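Local structure of A207R protein, arginine decarboxylase (Paramecium bursaria Chlorella virus 1, 2NV9) at residues B[86-91]-B[107-112]; B[127-132]-B[169-174]; B[264-269]-B[282-287]; B[298-303]-B[328-333]. The protein catalyses the pyridoxal-phosphate-dependent decarboxylation of arginine, as a viral, dimeric relative of the eukaryotic ornithine decarboxylases with a TIM barrel and a beta domain. The protein carries 1 engineered substitution. One frame throughout, in Å; residues are numbered along the deposited sequence.

The four contacts form two pairs on opposite sides of the chain's centre. Contacts 1 and 2 lie in the TIM barrel with centres 9 Å apart, and they share a sheet: strands 109-112 and 129-133 are neighbours, probably joined by a bond from I131 N to A110 O (2.8 Å). Contacts 3 and 4 lie in the beta domain with centres 11 Å apart, where T286 N probably bonds to D328 OD1 (2.9 Å). Contacts 1 and 3 are 37 Å apart between centres. The cofactor is nearest the barrel pair: the side chains of A90 and S174 come within about 5 and 7 Å of pyridoxal phosphate, and A90 belongs to its pocket.

Contact 1. Residues B[86-91]-B[107-112]; sequences RIIFAH and VDIATF
I87 and V107 cross at about a right angle, with I87 CG2 3.8 Å from V107 CG1. The torsion of V107 (chi1 175°) sets CG1 opposite its backbone N and lets the methyl reach F89 CB. F89's side chain meets the facing strand through CB alone, 3.7 Å from A110 CB, while its ring runs off towards I74 of helix 71-79. The small alanine suits this spot because the two backbones come close here. On the other side of the strand pair I88 and I109 cross obliquely, their CG2 methyls 4.0 Å apart, and I109 goes on to touch I131. Branched aliphatic side chains fill both sides without needing polar partners. Between them F89 is gripped at both ends: its N donates almost straight to I109 O (2.9 Å, 172°), and its O takes a longer bond from T111 N (3.3 Å), whose donor stands above the carbonyl plane. T111 has a use for each branch: CG2 packs on A90 CB, and OG1 bonds to a water at 2.7 Å that also donates weakly to A90 O. A90 itself touches pyridoxal phosphate. H91 just beyond bonds through NE2 to C322 O of the second subunit. With strands 87-89 and 109-112 parallel and helix 96-105 running between them, this is a beta-alpha-beta crossover whose single bridge, F89 with A110, closes the ring of strands of a TIM barrel.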
loop_
_atom_site.group_PDB
_atom_site.type_symbol
_atom_site.label_atom_id
_atom_site.label_comp_id
_atom_site.label_asym_id
_atom_site.label_seq_id
_atom_site.Cartn_x
_atom_site.Cartn_y
_atom_site.Cartn_z
ATOM N N ARG B 86 -25.769 -12.748 -10.780
ATOM C CA ARG B 86 -25.083 -11.626 -11.432
ATOM C C ARG B 86 -23.584 -11.529 -11.099
ATOM O O ARG B 86 -22.904 -10.629 -11.577
ATOM C CB ARG B 86 -25.764 -10.327 -11.024
ATOM C CG ARG B 86 -27.191 -10.155 -11.570
ATOM C CD ARG B 86 -27.351 -8.687 -11.877
ATOM N NE ARG B 86 -28.255 -8.053 -10.982
ATOM C CZ ARG B 86 -28.409 -6.736 -10.835
ATOM N NH1 ARG B 86 -27.680 -5.843 -11.516
ATOM N NH2 ARG B 86 -29.344 -6.330 -9.972
ATOM N N ILE B 87 -23.100 -12.429 -10.252
ATOM C CA ILE B 87 -21.711 -12.421 -9.802
ATOM C C ILE B 87 -20.898 -13.538 -10.474
ATOM O O ILE B 87 -21.334 -14.704 -10.497
ATOM C CB ILE B 87 -21.644 -12.571 -8.253
ATOM C CG1 ILE B 87 -22.394 -11.410 -7.587
ATOM C CG2 ILE B 87 -20.195 -12.634 -7.780
ATOM C CD1 ILE B 87 -22.627 -11.589 -6.110
ATOM N N ILE B 88 -19.749 -13.178 -11.028
ATOM C CA ILE B 88 -18.716 -14.149 -11.421
ATOM C C ILE B 88 -17.530 -14.027 -10.416
ATOM O O ILE B 88 -17.068 -12.937 -10.136
ATOM C CB ILE B 88 -18.243 -13.920 -12.886
ATOM C CG1 ILE B 88 -19.433 -14.013 -13.881
ATOM C CG2 ILE B 88 -17.049 -14.876 -13.241
ATOM C CD1 ILE B 88 -18.959 -13.591 -15.391
ATOM N N PHE B 89 -17.111 -15.141 -9.848
ATOM C CA PHE B 89 -16.001 -15.192 -8.901
ATOM C C PHE B 89 -14.728 -15.272 -9.819
ATOM O O PHE B 89 -14.149 -16.358 -10.012
ATOM C CB PHE B 89 -16.097 -16.438 -8.023
ATOM C CG PHE B 89 -15.296 -16.359 -6.739
ATOM C CD1 PHE B 89 -14.226 -15.459 -6.606
ATOM C CD2 PHE B 89 -15.600 -17.199 -5.674
ATOM C CE1 PHE B 89 -13.472 -15.400 -5.436
ATOM C CE2 PHE B 89 -14.867 -17.150 -4.492
ATOM C CZ PHE B 89 -13.783 -16.231 -4.381
ATOM N N ALA B 90 -14.365 -14.141 -10.398
ATOM C CA ALA B 90 -13.345 -14.156 -11.506
ATOM C C ALA B 90 -11.928 -14.041 -10.962
ATOM O O ALA B 90 -11.178 -13.120 -11.284
ATOM C CB ALA B 90 -13.631 -13.056 -12.552
ATOM N N HIS B 91 -11.564 -14.990 -10.129
ATOM C CA HIS B 91 -10.209 -15.053 -9.581
ATOM C C HIS B 91 -9.808 -16.520 -9.657
ATOM O O HIS B 91 -10.407 -17.365 -8.996
ATOM C CB HIS B 91 -10.181 -14.561 -8.097
ATOM C CG HIS B 91 -8.794 -14.298 -7.582
ATOM N ND1 HIS B 91 -7.706 -15.055 -7.963
ATOM C CD2 HIS B 91 -8.329 -13.388 -6.703
ATOM C CE1 HIS B 91 -6.622 -14.601 -7.368
ATOM N NE2 HIS B 91 -6.970 -13.574 -6.612
ATOM N N VAL B 107 -22.976 -18.109 -5.535
ATOM C CA VAL B 107 -22.043 -17.625 -6.519
ATOM C C VAL B 107 -21.501 -18.905 -7.166
ATOM O O VAL B 107 -20.694 -19.621 -6.542
ATOM C CB VAL B 107 -20.927 -16.747 -5.906
ATOM C CG1 VAL B 107 -19.935 -16.390 -7.008
ATOM C CG2 VAL B 107 -21.499 -15.468 -5.312
ATOM N N ASP B 108 -22.016 -19.205 -8.364
ATOM C CA ASP B 108 -21.890 -20.537 -9.003
ATOM C C ASP B 108 -21.195 -20.503 -10.379
ATOM O O ASP B 108 -21.280 -21.457 -11.183
ATOM C CB ASP B 108 -23.272 -21.225 -9.114
ATOM C CG ASP B 108 -23.955 -21.432 -7.758
ATOM O OD1 ASP B 108 -23.276 -21.348 -6.711
ATOM O OD2 ASP B 108 -25.180 -21.703 -7.764
ATOM N N ILE B 109 -20.492 -19.396 -10.640
ATOM C CA ILE B 109 -19.598 -19.261 -11.785
ATOM C C ILE B 109 -18.249 -18.690 -11.296
ATOM O O ILE B 109 -18.225 -17.704 -10.559
ATOM C CB ILE B 109 -20.120 -18.282 -12.873
ATOM C CG1 ILE B 109 -21.474 -18.719 -13.414
ATOM C CG2 ILE B 109 -19.139 -18.216 -14.063
ATOM C CD1 ILE B 109 -22.552 -18.364 -12.526
ATOM N N ALA B 110 -17.152 -19.320 -11.710
ATOM C CA ALA B 110 -15.798 -18.862 -11.340
ATOM C C ALA B 110 -14.780 -19.190 -12.427
ATOM O O ALA B 110 -15.047 -20.020 -13.297
ATOM C CB ALA B 110 -15.355 -19.495 -10.027
ATOM N N THR B 111 -13.590 -18.592 -12.321
ATOM C CA THR B 111 -12.501 -18.886 -13.270
ATOM C C THR B 111 -11.459 -19.846 -12.659
ATOM O O THR B 111 -11.382 -20.016 -11.435
ATOM C CB THR B 111 -11.784 -17.566 -13.716
ATOM O OG1 THR B 111 -11.236 -16.917 -12.564
ATOM C CG2 THR B 111 -12.757 -16.635 -14.395
ATOM N N PHE B 112 -10.632 -20.439 -13.524
ATOM C CA PHE B 112 -9.506 -21.263 -13.062
ATOM C C PHE B 112 -8.388 -21.264 -14.136
ATOM O O PHE B 112 -8.632 -20.899 -15.268
ATOM C CB PHE B 112 -9.939 -22.708 -12.754
ATOM C CG PHE B 112 -10.202 -23.542 -13.980
ATOM C CD1 PHE B 112 -9.274 -24.516 -14.377
ATOM C CD2 PHE B 112 -11.333 -23.323 -14.770
ATOM C CE1 PHE B 112 -9.506 -25.292 -15.485
ATOM C CE2 PHE B 112 -11.540 -24.081 -15.936
ATOM C CZ PHE B 112 -10.637 -25.085 -16.277
HETATM O O HOH W 1 -23.148 -16.716 -9.684
HETATM O O HOH W 2 -9.795 -14.744 -13.310
#

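Contact 2. Residues B[127-132]-B[169-174]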
loop_
_atom_site.group_PDB
_atom_site.type_symbol
_atom_site.label_atom_id
_atom_site.label_comp_id
_atom_site.label_asym_id
_atom_site.label_seq_id
_atom_site.Cartn_x
_atom_site.Cartn_y
_atom_site.Cartn_z
ATOM N N ASN B 127 -20.708 -28.026 -8.145
ATOM C CA ASN B 127 -21.739 -27.462 -9.017
ATOM C C ASN B 127 -21.328 -26.144 -9.683
ATOM O O ASN B 127 -22.004 -25.667 -10.583
ATOM C CB ASN B 127 -23.081 -27.297 -8.278
ATOM C CG ASN B 127 -24.227 -26.886 -9.205
ATOM O OD1 ASN B 127 -24.543 -27.582 -10.164
ATOM N ND2 ASN B 127 -24.838 -25.741 -8.920
ATOM N N CYS B 128 -20.194 -25.586 -9.275
ATOM C CA CYS B 128 -19.735 -24.329 -9.808
ATOM C C CYS B 128 -19.384 -24.454 -11.316
ATOM O O CYS B 128 -18.650 -25.352 -11.721
ATOM C CB CYS B 128 -18.542 -23.786 -8.973
ATOM S SG CYS B 128 -18.087 -22.078 -9.387
ATOM N N LYS B 129 -19.959 -23.586 -12.137
ATOM C CA LYS B 129 -19.664 -23.587 -13.553
ATOM C C LYS B 129 -18.321 -22.857 -13.783
ATOM O O LYS B 129 -18.128 -21.760 -13.288
ATOM C CB LYS B 129 -20.775 -22.894 -14.359
ATOM C CG LYS B 129 -22.242 -23.363 -14.033
ATOM C CD LYS B 129 -22.392 -24.819 -14.237
ATOM C CE LYS B 129 -23.851 -25.315 -13.933
ATOM N NZ LYS B 129 -24.071 -25.348 -12.470
ATOM N N MET B 130 -17.442 -23.443 -14.575
ATOM C CA MET B 130 -16.060 -22.929 -14.662
ATOM C C MET B 130 -15.705 -22.214 -15.975
ATOM O O MET B 130 -16.067 -22.647 -17.080
ATOM C CB MET B 130 -15.057 -24.035 -14.309
ATOM C CG MET B 130 -15.283 -24.733 -12.933
ATOM S SD MET B 130 -15.353 -23.573 -11.512
ATOM C CE MET B 130 -13.675 -22.846 -11.702
ATOM N N ILE B 131 -14.928 -21.138 -15.849
ATOM C CA ILE B 131 -14.436 -20.431 -17.008
ATOM C C ILE B 131 -12.928 -20.532 -16.990
ATOM O O ILE B 131 -12.278 -20.106 -16.063
ATOM C CB ILE B 131 -14.900 -18.933 -17.066
ATOM C CG1 ILE B 131 -16.434 -18.856 -17.149
ATOM C CG2 ILE B 131 -14.149 -18.177 -18.207
ATOM C CD1 ILE B 131 -17.000 -17.494 -17.025
ATOM N N LEU B 132 -12.380 -21.132 -18.043
ATOM C CA LEU B 132 -10.960 -21.307 -18.125
ATOM C C LEU B 132 -10.295 -19.989 -18.522
ATOM O O LEU B 132 -10.611 -19.385 -19.558
ATOM C CB LEU B 132 -10.666 -22.443 -19.114
ATOM C CG LEU B 132 -9.275 -23.069 -19.297
ATOM C CD1 LEU B 132 -8.837 -23.007 -20.743
ATOM C CD2 LEU B 132 -8.186 -22.699 -18.296
ATOM N N GLU B 169 -18.303 -28.754 -15.179
ATOM C CA GLU B 169 -18.767 -28.038 -16.374
ATOM C C GLU B 169 -17.850 -26.862 -16.682
ATOM O O GLU B 169 -17.670 -25.972 -15.849
ATOM C CB GLU B 169 -20.166 -27.476 -16.169
ATOM C CG GLU B 169 -21.311 -28.318 -16.749
ATOM C CD GLU B 169 -22.634 -27.626 -16.577
ATOM O OE1 GLU B 169 -23.001 -26.763 -17.412
ATOM O OE2 GLU B 169 -23.285 -27.891 -15.546
ATOM N N VAL B 170 -17.269 -26.870 -17.879
ATOM C CA VAL B 170 -16.540 -25.704 -18.346
ATOM C C VAL B 170 -17.462 -24.986 -19.329
ATOM O O VAL B 170 -17.820 -25.534 -20.384
ATOM C CB VAL B 170 -15.168 -26.070 -18.979
ATOM C CG1 VAL B 170 -14.506 -24.822 -19.599
ATOM C CG2 VAL B 170 -14.237 -26.681 -17.917
ATOM N N ILE B 171 -17.834 -23.759 -18.994
ATOM C CA ILE B 171 -18.853 -23.044 -19.783
ATOM C C ILE B 171 -18.284 -21.854 -20.536
ATOM O O ILE B 171 -19.012 -21.145 -21.223
ATOM C CB ILE B 171 -20.081 -22.596 -18.903
ATOM C CG1 ILE B 171 -19.624 -21.595 -17.827
ATOM C CG2 ILE B 171 -20.765 -23.820 -18.291
ATOM C CD1 ILE B 171 -20.775 -20.701 -17.287
ATOM N N GLY B 172 -16.962 -21.648 -20.453
ATOM C CA GLY B 172 -16.380 -20.651 -21.295
ATOM C C GLY B 172 -14.915 -20.356 -21.064
ATOM O O GLY B 172 -14.220 -21.048 -20.328
ATOM N N ILE B 173 -14.481 -19.288 -21.715
ATOM C CA ILE B 173 -13.086 -18.886 -21.731
ATOM C C ILE B 173 -12.980 -17.389 -21.425
ATOM O O ILE B 173 -13.786 -16.598 -21.899
ATOM C CB ILE B 173 -12.392 -19.223 -23.109
ATOM C CG1 ILE B 173 -12.217 -20.739 -23.268
ATOM C CG2 ILE B 173 -11.003 -18.602 -23.154
ATOM C CD1 ILE B 173 -13.312 -21.313 -23.930
ATOM N N SER B 174 -11.959 -17.035 -20.642
ATOM C CA SER B 174 -11.646 -15.647 -20.335
ATOM C C SER B 174 -10.139 -15.346 -20.501
ATOM O O SER B 174 -9.321 -16.248 -20.598
ATOM C CB SER B 174 -12.099 -15.291 -18.893
ATOM O OG SER B 174 -11.189 -15.824 -17.945
HETATM O O HOH W 3 -19.292 -28.042 -12.423
#
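M130 O is held from two neighbouring positions on the other strand: I171 N donates to it at 2.8 Å, and V170 CA approaches as a CA-H...O contact at 3.3 Å. These are parallel neighbours in the TIM barrel, the two strands of a beta-alpha-beta unit connected through helix 156-165. M130 pairs with V170 but I131 pairs with G172, so the register slips by one, a beta bulge at I171. The slip leaves G172 N buried with no partner. Glycine fits here because its backbone angles (174°/-170°) would press a CB against the carbonyl oxygen of I171. Regular pairing resumes with L132 N to G172 O and S174 N to L132 O, both 2.9 Å.

At the start of both strands K129 and E169 lie side by side, pointing the same way. Bends at chi2 and chi4 carry NZ back to N127 O, at 2.8 Å, and it stays 4.1 Å from E169 OE2, too far for a salt bridge, though the opposite charges probably attract. K129 CB rests on I171 CD1; CD and CE run along the carboxylate, CE 3.1 Å from E169 OE2. At the other end I131 CG2 sits 3.6 Å from S174 CB.

Contact 3. Residues B[264-269]-B[282-287]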
loop_
_atom_site.group_PDB
_atom_site.type_symbol
_atom_site.label_atom_id
_atom_site.label_comp_id
_atom_site.label_asym_id
_atom_site.label_seq_id
_atom_site.Cartn_x
_atom_site.Cartn_y
_atom_site.Cartn_z
ATOM N N LEU B 264 -10.236 13.801 -6.235
ATOM C CA LEU B 264 -9.686 13.817 -4.899
ATOM C C LEU B 264 -9.141 15.208 -4.532
ATOM O O LEU B 264 -8.127 15.656 -5.079
ATOM C CB LEU B 264 -8.588 12.725 -4.767
ATOM C CG LEU B 264 -7.908 12.648 -3.383
ATOM C CD1 LEU B 264 -8.951 12.472 -2.207
ATOM C CD2 LEU B 264 -6.917 11.521 -3.323
ATOM N N ALA B 265 -9.799 15.863 -3.573
ATOM C CA ALA B 265 -9.387 17.159 -3.059
ATOM C C ALA B 265 -8.436 16.982 -1.881
ATOM O O ALA B 265 -8.672 16.198 -0.965
ATOM C CB ALA B 265 -10.602 17.993 -2.647
ATOM N N THR B 266 -7.337 17.724 -1.911
ATOM C CA THR B 266 -6.331 17.657 -0.849
ATOM C C THR B 266 -5.770 19.073 -0.582
ATOM O O THR B 266 -5.784 19.934 -1.466
ATOM C CB THR B 266 -5.230 16.601 -1.159
ATOM O OG1 THR B 266 -4.230 16.589 -0.131
ATOM C CG2 THR B 266 -4.546 16.884 -2.530
ATOM N N GLN B 267 -5.320 19.311 0.639
ATOM C CA GLN B 267 -4.847 20.646 1.037
ATOM C C GLN B 267 -3.340 20.696 1.212
ATOM O O GLN B 267 -2.730 19.716 1.630
ATOM C CB GLN B 267 -5.516 21.088 2.355
ATOM C CG GLN B 267 -5.375 22.573 2.682
ATOM C CD GLN B 267 -5.915 22.897 4.100
ATOM O OE1 GLN B 267 -5.672 22.158 5.053
ATOM N NE2 GLN B 267 -6.634 24.006 4.212
ATOM N N VAL B 268 -2.773 21.861 0.908
ATOM C CA VAL B 268 -1.372 22.159 1.185
ATOM C C VAL B 268 -1.224 22.419 2.704
ATOM O O VAL B 268 -1.844 23.362 3.225
ATOM C CB VAL B 268 -0.892 23.433 0.427
ATOM C CG1 VAL B 268 0.550 23.724 0.785
ATOM C CG2 VAL B 268 -1.085 23.300 -1.123
ATOM N N ILE B 269 -0.468 21.562 3.387
ATOM C CA ILE B 269 -0.286 21.659 4.844
ATOM C C ILE B 269 1.124 22.099 5.232
ATOM O O ILE B 269 1.371 22.496 6.355
ATOM C CB ILE B 269 -0.689 20.331 5.559
ATOM C CG1 ILE B 269 0.347 19.213 5.269
ATOM C CG2 ILE B 269 -2.123 19.938 5.170
ATOM C CD1 ILE B 269 -0.296 17.832 5.428
ATOM N N PHE B 282 1.244 17.762 1.196
ATOM C CA PHE B 282 -0.232 17.695 1.142
ATOM C C PHE B 282 -0.739 16.744 2.216
ATOM O O PHE B 282 0.027 15.896 2.715
ATOM C CB PHE B 282 -0.727 17.214 -0.238
ATOM C CG PHE B 282 -0.536 18.214 -1.318
ATOM C CD1 PHE B 282 -1.548 19.096 -1.670
ATOM C CD2 PHE B 282 0.707 18.326 -1.958
ATOM C CE1 PHE B 282 -1.349 20.047 -2.678
ATOM C CE2 PHE B 282 0.926 19.281 -2.944
ATOM C CZ PHE B 282 -0.104 20.146 -3.298
ATOM N N ASN B 283 -2.026 16.873 2.566
ATOM C CA ASN B 283 -2.633 15.929 3.529
ATOM C C ASN B 283 -3.132 14.641 2.845
ATOM O O ASN B 283 -4.142 14.026 3.248
ATOM C CB ASN B 283 -3.711 16.602 4.419
ATOM C CG ASN B 283 -4.946 17.030 3.645
ATOM O OD1 ASN B 283 -4.985 16.966 2.410
ATOM N ND2 ASN B 283 -5.976 17.481 4.383
ATOM N N GLU B 284 -2.396 14.248 1.823
ATOM C CA GLU B 284 -2.521 12.981 1.122
ATOM C C GLU B 284 -1.126 12.407 0.837
ATOM O O GLU B 284 -0.126 13.068 1.092
ATOM C CB GLU B 284 -3.243 13.176 -0.219
ATOM C CG GLU B 284 -4.732 12.865 -0.160
ATOM C CD GLU B 284 -5.025 11.374 0.063
ATOM O OE1 GLU B 284 -6.149 11.076 0.473
ATOM O OE2 GLU B 284 -4.128 10.530 -0.181
ATOM N N SER B 285 -1.074 11.175 0.327
ATOM C CA SER B 285 0.196 10.509 0.112
ATOM C C SER B 285 0.011 9.260 -0.784
ATOM O O SER B 285 -1.122 8.812 -1.017
ATOM C CB SER B 285 0.836 10.114 1.460
ATOM O OG SER B 285 0.451 8.813 1.854
ATOM N N THR B 286 1.137 8.721 -1.231
ATOM C CA THR B 286 1.194 7.477 -1.983
ATOM C C THR B 286 0.756 6.281 -1.139
ATOM O O THR B 286 0.390 5.229 -1.681
ATOM C CB THR B 286 2.621 7.202 -2.577
ATOM O OG1 THR B 286 3.589 7.140 -1.521
ATOM C CG2 THR B 286 3.019 8.258 -3.628
ATOM N N TYR B 287 0.756 6.455 0.183
ATOM C CA TYR B 287 0.241 5.449 1.092
ATOM C C TYR B 287 -1.236 5.687 1.408
ATOM O O TYR B 287 -1.839 4.896 2.143
ATOM C CB TYR B 287 1.051 5.475 2.407
ATOM C CG TYR B 287 2.470 4.992 2.207
ATOM C CD1 TYR B 287 2.736 3.632 2.065
ATOM C CD2 TYR B 287 3.551 5.882 2.170
ATOM C CE1 TYR B 287 4.050 3.155 1.854
ATOM C CE2 TYR B 287 4.867 5.407 1.986
ATOM C CZ TYR B 287 5.104 4.034 1.850
ATOM O OH TYR B 287 6.408 3.547 1.653
#
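F282, N283 and T266 give the most surface to this contact, where strand 262-274 meets the end of its hairpin partner 277-282 and the loop beyond. F282 forms a non-hydrogen-bonded antiparallel pair with V268, and its CE1 packs 3.6 Å from V268 CG2, the two side chains meeting at a slant. F282 CD1 also touches T266 CG2, and the ring reaches V345, so a large apolar group suits this buried place. N283 continues the pairing by another route. Its N donates to Q267 O at 3.1 Å, while its CG, lying between backbone N and carbonyl carbon (chi1 67°), swings the amide back over the strand. There OD1 accepts twice: from T266 OG1 at 2.7 Å, nearly in line with the C=O bond, and from Q267 N at 3.0 Å, with the donor well above the carbonyl plane. T266 points its OG1 opposite its own N, which brings the hydroxyl to that oxygen. I269 CD1 and CG2 lie against N283 CB from one side, each at 3.8 Å. L264 CD2 touches the carboxylate carbon of E284, whose oxygens are bonded to S18 OG and to the backbone N of S285 and G289. With two donors on OD1, the amide of N283 can be oriented one way only: its oxygen probably stands in for N283 O, which Q267 N would meet if the pairing continued, and it also satisfies a buried threonine hydroxyl.

Contact 4. Residues B[298-303]-B[328-333]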
loop_
_atom_site.group_PDB
_atom_site.type_symbol
_atom_site.label_atom_id
_atom_site.label_comp_id
_atom_site.label_asym_id
_atom_site.label_seq_id
_atom_site.Cartn_x
_atom_site.Cartn_y
_atom_site.Cartn_z
ATOM N N SER B 298 1.752 6.917 -12.591
ATOM C CA SER B 298 0.954 8.118 -12.784
ATOM C C SER B 298 1.767 9.405 -12.474
ATOM O O SER B 298 2.592 9.440 -11.544
ATOM C CB SER B 298 -0.283 8.004 -11.881
ATOM O OG SER B 298 -1.023 9.213 -11.860
ATOM N N VAL B 299 1.596 10.433 -13.299
ATOM C CA VAL B 299 2.197 11.735 -13.044
ATOM C C VAL B 299 1.022 12.728 -13.067
ATOM O O VAL B 299 0.756 13.365 -14.107
ATOM C CB VAL B 299 3.268 12.129 -14.095
ATOM C CG1 VAL B 299 3.931 13.467 -13.745
ATOM C CG2 VAL B 299 4.350 11.076 -14.197
ATOM N N PRO B 300 0.316 12.840 -11.934
ATOM C CA PRO B 300 -0.896 13.649 -11.809
ATOM C C PRO B 300 -0.653 15.163 -11.563
ATOM O O PRO B 300 0.214 15.546 -10.755
ATOM C CB PRO B 300 -1.603 13.005 -10.620
ATOM C CG PRO B 300 -0.516 12.484 -9.790
ATOM C CD PRO B 300 0.634 12.152 -10.670
ATOM N N THR B 301 -1.414 15.986 -12.299
ATOM C CA THR B 301 -1.376 17.427 -12.215
ATOM C C THR B 301 -2.657 17.878 -11.491
ATOM O O THR B 301 -3.764 17.516 -11.907
ATOM C CB THR B 301 -1.295 18.112 -13.599
ATOM O OG1 THR B 301 -0.173 17.604 -14.340
ATOM C CG2 THR B 301 -1.128 19.611 -13.447
ATOM N N PRO B 302 -2.510 18.644 -10.399
ATOM C CA PRO B 302 -3.704 19.089 -9.669
ATOM C C PRO B 302 -4.331 20.322 -10.335
ATOM O O PRO B 302 -3.645 21.065 -11.029
ATOM C CB PRO B 302 -3.147 19.463 -8.299
ATOM C CG PRO B 302 -1.733 19.974 -8.624
ATOM C CD PRO B 302 -1.265 19.109 -9.766
ATOM N N GLN B 303 -5.625 20.514 -10.108
ATOM C CA GLN B 303 -6.320 21.745 -10.420
ATOM C C GLN B 303 -6.408 22.603 -9.130
ATOM O O GLN B 303 -6.835 22.110 -8.083
ATOM C CB GLN B 303 -7.736 21.432 -10.897
ATOM C CG GLN B 303 -7.823 20.529 -12.147
ATOM C CD GLN B 303 -7.488 21.284 -13.408
ATOM O OE1 GLN B 303 -7.990 22.404 -13.629
ATOM N NE2 GLN B 303 -6.578 20.719 -14.217
ATOM N N ASP B 328 7.515 8.602 -1.025
ATOM C CA ASP B 328 6.191 9.170 -1.035
ATOM C C ASP B 328 6.195 10.581 -1.659
ATOM O O ASP B 328 6.229 11.609 -0.962
ATOM C CB ASP B 328 5.617 9.156 0.416
ATOM C CG ASP B 328 4.317 9.954 0.565
ATOM O OD1 ASP B 328 3.536 10.047 -0.408
ATOM O OD2 ASP B 328 4.046 10.439 1.705
ATOM N N VAL B 329 6.198 10.607 -2.989
ATOM C CA VAL B 329 6.186 11.845 -3.737
ATOM C C VAL B 329 5.004 11.723 -4.705
ATOM O O VAL B 329 4.947 10.768 -5.467
ATOM C CB VAL B 329 7.548 12.079 -4.482
ATOM C CG1 VAL B 329 7.557 13.459 -5.177
ATOM C CG2 VAL B 329 8.729 11.957 -3.456
ATOM N N ILE B 330 4.073 12.675 -4.656
ATOM C CA ILE B 330 2.925 12.668 -5.602
ATOM C C ILE B 330 3.346 13.055 -7.075
ATOM O O ILE B 330 2.936 12.397 -8.053
ATOM C CB ILE B 330 1.766 13.539 -5.045
ATOM C CG1 ILE B 330 1.277 12.932 -3.719
ATOM C CG2 ILE B 330 0.592 13.638 -6.044
ATOM C CD1 ILE B 330 0.276 13.794 -2.898
ATOM N N ASN B 331 4.163 14.111 -7.192
ATOM C CA ASN B 331 4.656 14.594 -8.473
ATOM C C ASN B 331 6.011 15.244 -8.220
ATOM O O ASN B 331 6.093 16.195 -7.448
ATOM C CB ASN B 331 3.664 15.595 -9.102
ATOM C CG ASN B 331 3.934 15.830 -10.567
ATOM O OD1 ASN B 331 5.114 15.905 -10.993
ATOM N ND2 ASN B 331 2.859 15.970 -11.359
ATOM N N HIS B 332 7.055 14.691 -8.838
ATOM C CA HIS B 332 8.444 15.153 -8.712
ATOM C C HIS B 332 8.719 16.542 -9.296
ATOM O O HIS B 332 9.569 17.253 -8.805
ATOM C CB HIS B 332 9.426 14.113 -9.291
ATOM C CG HIS B 332 9.595 12.901 -8.424
ATOM N ND1 HIS B 332 8.757 11.804 -8.493
ATOM C CD2 HIS B 332 10.515 12.617 -7.476
ATOM C CE1 HIS B 332 9.151 10.908 -7.609
ATOM N NE2 HIS B 332 10.205 11.384 -6.971
ATOM N N ASN B 333 7.990 16.897 -10.343
ATOM C CA ASN B 333 8.215 18.126 -11.066
ATOM C C ASN B 333 6.995 18.538 -11.846
ATOM O O ASN B 333 6.586 17.832 -12.772
ATOM C CB ASN B 333 9.362 17.946 -12.099
ATOM C CG ASN B 333 10.737 17.955 -11.464
ATOM O OD1 ASN B 333 11.217 19.008 -11.005
ATOM N ND2 ASN B 333 11.388 16.794 -11.434
HETATM O O HOH W 4 4.504 11.284 -10.044
#
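In N331, CG stands opposite the backbone N (chi1 -164°) and a chi2 of -39° then turns the amide so that ND2 reaches P300 O; in V299 a chi1 of -177° sets CG1 against that same amide. The bond from N331 ND2 to P300 O is short, 2.7 Å, and fairly straight at the hydrogen. It lies close to the plane of the asparagine's own amide, yet it arrives above the plane of the proline carbonyl. V299 CG1 is 3.6 Å from N331 ND2 and not much farther from OD1, its side chain crossing the asparagine's at about a right angle. The other end of the amide is used as well: OD1 accepts from N333 N at 3.1 Å, an Asx turn within the strand.

P300 packs its ring on the corner at I330. P300 CD lies 3.5 Å from I330 O, and P300 CG meets I330 CG2 at 4.1 Å. The proline suits this place because its ring is compact and apolar, resting also on W350, F347 and V293. A water donates to both I330 O (2.8 Å) and S298 O, joining the two backbones where they do not touch directly. I330 and N331 both face L319, a classic beta bulge at the start of strand 331-337, and the loop 298-303 lies against that bulge.

Since N331 donates through ND2 to the loop and accepts through OD1 from its own strand, the flip of its amide is settled and its rotation fixed. One asparagine thus bonds both to its bulged strand and to the loop.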